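Local coordinates for putative metal-sulfur cluster biosynthesis proteins YuaD (Bacillus subtilis, PDB 1ORU), which is of unknown function but belongs to the MOSC-domain family, whose members are generally thought to bind molybdenum and pyridoxal phosphate, at residues 9-15 / 173-179. Numbering follows the deposited sequence.
Sequences TAKAEGL and VYTGDEI
A10 and I179 form a hydrogen-bonded pair where strand 5-17 meets strand 178-184 antiparallel in the mixed sheet of the MOSC fold, a worked example of an antiparallel pairing, A10 with I179 and K11 with E178, that continues into a type II turn hydrogen-bonded to the same strand. I179 N reaches A10 O at 2.8 Å, and A10 N in turn gives I179 O a bond. With CG1 placed between its own backbone N and carbonyl carbon (chi1 54°), I179 lays that methylene 3.7 Å from A10 CB, and its CG2 turns to A12 CB; V100 and F117 cover the same side chain. Shortening I179 to an alanine would remove CG1, CG2 and CD1, which is likely to leave a gap beside A10 CB and take away packing from V100 and F117. On the other face, which K11 shares with E178, K11 runs extended over the turn, its CE 3.8 Å from G176 CA. At the end of the pairing, T9 CG2 lies 3.3 Å from E178 CG. The turn, Y174-D177, is fastened to the strand by A12, whose N and O bond D177 O and G176 N; G176 adopts a positive phi (85°) that calls for glycine. Where the chain enters the turn, before Y174, L15 crosses V173 obliquely, CD1 3.8 Å from V173 CG2, with L31 touching both. One water accepts from L15 N at 2.9 Å and also hydrogen-bonds T175 OG1 at 2.7 Å.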
loop_
_atom_site.group_PDB
_atom_site.type_symbol
_atom_site.label_atom_id
_atom_site.label_comp_id
_atom_site.label_asym_id
_atom_site.label_seq_id
_atom_site.Cartn_x
_atom_site.Cartn_y
_atom_site.Cartn_z
ATOM N N THR A 9 17.011 -13.637 -0.987
ATOM C CA THR A 9 17.986 -12.818 -0.280
ATOM C C THR A 9 18.650 -11.829 -1.230
ATOM O O THR A 9 18.990 -12.179 -2.362
ATOM C CB THR A 9 19.071 -13.704 0.363
ATOM O OG1 THR A 9 18.463 -14.560 1.339
ATOM C CG2 THR A 9 20.134 -12.850 1.039
ATOM N N ALA A 10 18.802 -10.591 -0.771
ATOM C CA ALA A 10 19.455 -9.549 -1.554
ATOM C C ALA A 10 20.330 -8.740 -0.603
ATOM O O ALA A 10 20.549 -9.143 0.545
ATOM C CB ALA A 10 18.429 -8.651 -2.236
ATOM N N LYS A 11 20.810 -7.593 -1.069
ATOM C CA LYS A 11 21.704 -6.777 -0.266
ATOM C C LYS A 11 21.483 -5.277 -0.395
ATOM O O LYS A 11 21.179 -4.775 -1.473
ATOM C CB LYS A 11 23.151 -7.107 -0.652
ATOM C CG LYS A 11 24.225 -6.279 0.036
ATOM C CD LYS A 11 25.612 -6.722 -0.435
ATOM C CE LYS A 11 26.731 -5.948 0.230
ATOM N NZ LYS A 11 28.068 -6.360 -0.301
ATOM N N ALA A 12 21.640 -4.569 0.720
ATOM C CA ALA A 12 21.513 -3.119 0.724
ATOM C C ALA A 12 22.937 -2.602 0.513
ATOM O O ALA A 12 23.736 -2.574 1.452
ATOM C CB ALA A 12 20.964 -2.638 2.068
ATOM N N GLU A 13 23.260 -2.229 -0.725
ATOM C CA GLU A 13 24.594 -1.726 -1.063
ATOM C C GLU A 13 24.855 -0.344 -0.492
ATOM O O GLU A 13 25.976 -0.039 -0.080
ATOM C CB GLU A 13 24.789 -1.656 -2.582
ATOM C CG GLU A 13 24.839 -2.987 -3.296
ATOM C CD GLU A 13 26.126 -3.762 -3.035
ATOM O OE1 GLU A 13 27.038 -3.231 -2.360
ATOM O OE2 GLU A 13 26.225 -4.908 -3.517
ATOM N N GLY A 14 23.822 0.494 -0.479
ATOM C CA GLY A 14 23.985 1.839 0.035
ATOM C C GLY A 14 22.750 2.400 0.707
ATOM O O GLY A 14 21.624 2.027 0.372
ATOM N N LEU A 15 22.973 3.289 1.670
ATOM C CA LEU A 15 21.898 3.947 2.409
ATOM C C LEU A 15 22.144 5.445 2.250
ATOM O O LEU A 15 23.298 5.891 2.268
ATOM C CB LEU A 15 21.951 3.559 3.887
ATOM C CG LEU A 15 21.870 2.063 4.197
ATOM C CD1 LEU A 15 21.995 1.863 5.703
ATOM C CD2 LEU A 15 20.551 1.478 3.675
ATOM N N VAL A 173 19.212 0.220 10.078
ATOM C CA VAL A 173 19.712 -0.477 8.899
ATOM C C VAL A 173 21.142 0.008 8.679
ATOM O O VAL A 173 21.456 1.176 8.937
ATOM C CB VAL A 173 18.816 -0.219 7.656
ATOM C CG1 VAL A 173 17.436 -0.831 7.895
ATOM C CG2 VAL A 173 18.673 1.278 7.389
ATOM N N TYR A 174 22.002 -0.898 8.218
ATOM C CA TYR A 174 23.421 -0.603 8.027
ATOM C C TYR A 174 23.922 -0.931 6.628
ATOM O O TYR A 174 23.414 -1.837 5.974
ATOM C CB TYR A 174 24.229 -1.405 9.050
ATOM C CG TYR A 174 23.717 -1.265 10.472
ATOM C CD1 TYR A 174 24.181 -0.247 11.307
ATOM C CD2 TYR A 174 22.755 -2.142 10.976
ATOM C CE1 TYR A 174 23.701 -0.108 12.615
ATOM C CE2 TYR A 174 22.265 -2.015 12.278
ATOM C CZ TYR A 174 22.743 -0.995 13.094
ATOM O OH TYR A 174 22.260 -0.862 14.386
ATOM N N THR A 175 24.936 -0.199 6.180
ATOM C CA THR A 175 25.519 -0.423 4.856
ATOM C C THR A 175 25.948 -1.886 4.687
ATOM O O THR A 175 26.601 -2.453 5.562
ATOM C CB THR A 175 26.758 0.474 4.644
ATOM O OG1 THR A 175 26.396 1.846 4.846
ATOM C CG2 THR A 175 27.307 0.303 3.234
ATOM N N GLY A 176 25.574 -2.494 3.566
ATOM C CA GLY A 176 25.948 -3.878 3.315
ATOM C C GLY A 176 25.041 -4.937 3.918
ATOM O O GLY A 176 25.278 -6.135 3.746
ATOM N N ASP A 177 24.007 -4.507 4.636
ATOM C CA ASP A 177 23.067 -5.440 5.245
ATOM C C ASP A 177 22.492 -6.411 4.228
ATOM O O ASP A 177 22.128 -6.020 3.120
ATOM C CB ASP A 177 21.886 -4.692 5.875
ATOM C CG ASP A 177 22.135 -4.291 7.310
ATOM O OD1 ASP A 177 23.210 -4.635 7.852
ATOM O OD2 ASP A 177 21.241 -3.638 7.899
ATOM N N GLU A 178 22.404 -7.677 4.616
ATOM C CA GLU A 178 21.803 -8.679 3.751
ATOM C C GLU A 178 20.308 -8.532 4.042
ATOM O O GLU A 178 19.904 -8.447 5.205
ATOM C CB GLU A 178 22.291 -10.074 4.140
ATOM C CG GLU A 178 22.143 -11.109 3.040
ATOM C CD GLU A 178 22.700 -12.463 3.436
ATOM O OE1 GLU A 178 22.120 -13.107 4.337
ATOM O OE2 GLU A 178 23.721 -12.879 2.850
ATOM N N ILE A 179 19.484 -8.459 3.005
ATOM C CA ILE A 179 18.057 -8.306 3.228
ATOM C C ILE A 179 17.260 -9.520 2.772
ATOM O O ILE A 179 17.676 -10.264 1.874
ATOM C CB ILE A 179 17.505 -7.045 2.525
ATOM C CG1 ILE A 179 17.874 -7.054 1.037
ATOM C CG2 ILE A 179 18.049 -5.807 3.215
ATOM C CD1 ILE A 179 17.243 -5.914 0.245
HETATM O O HOH W 1 25.663 3.415 2.757
#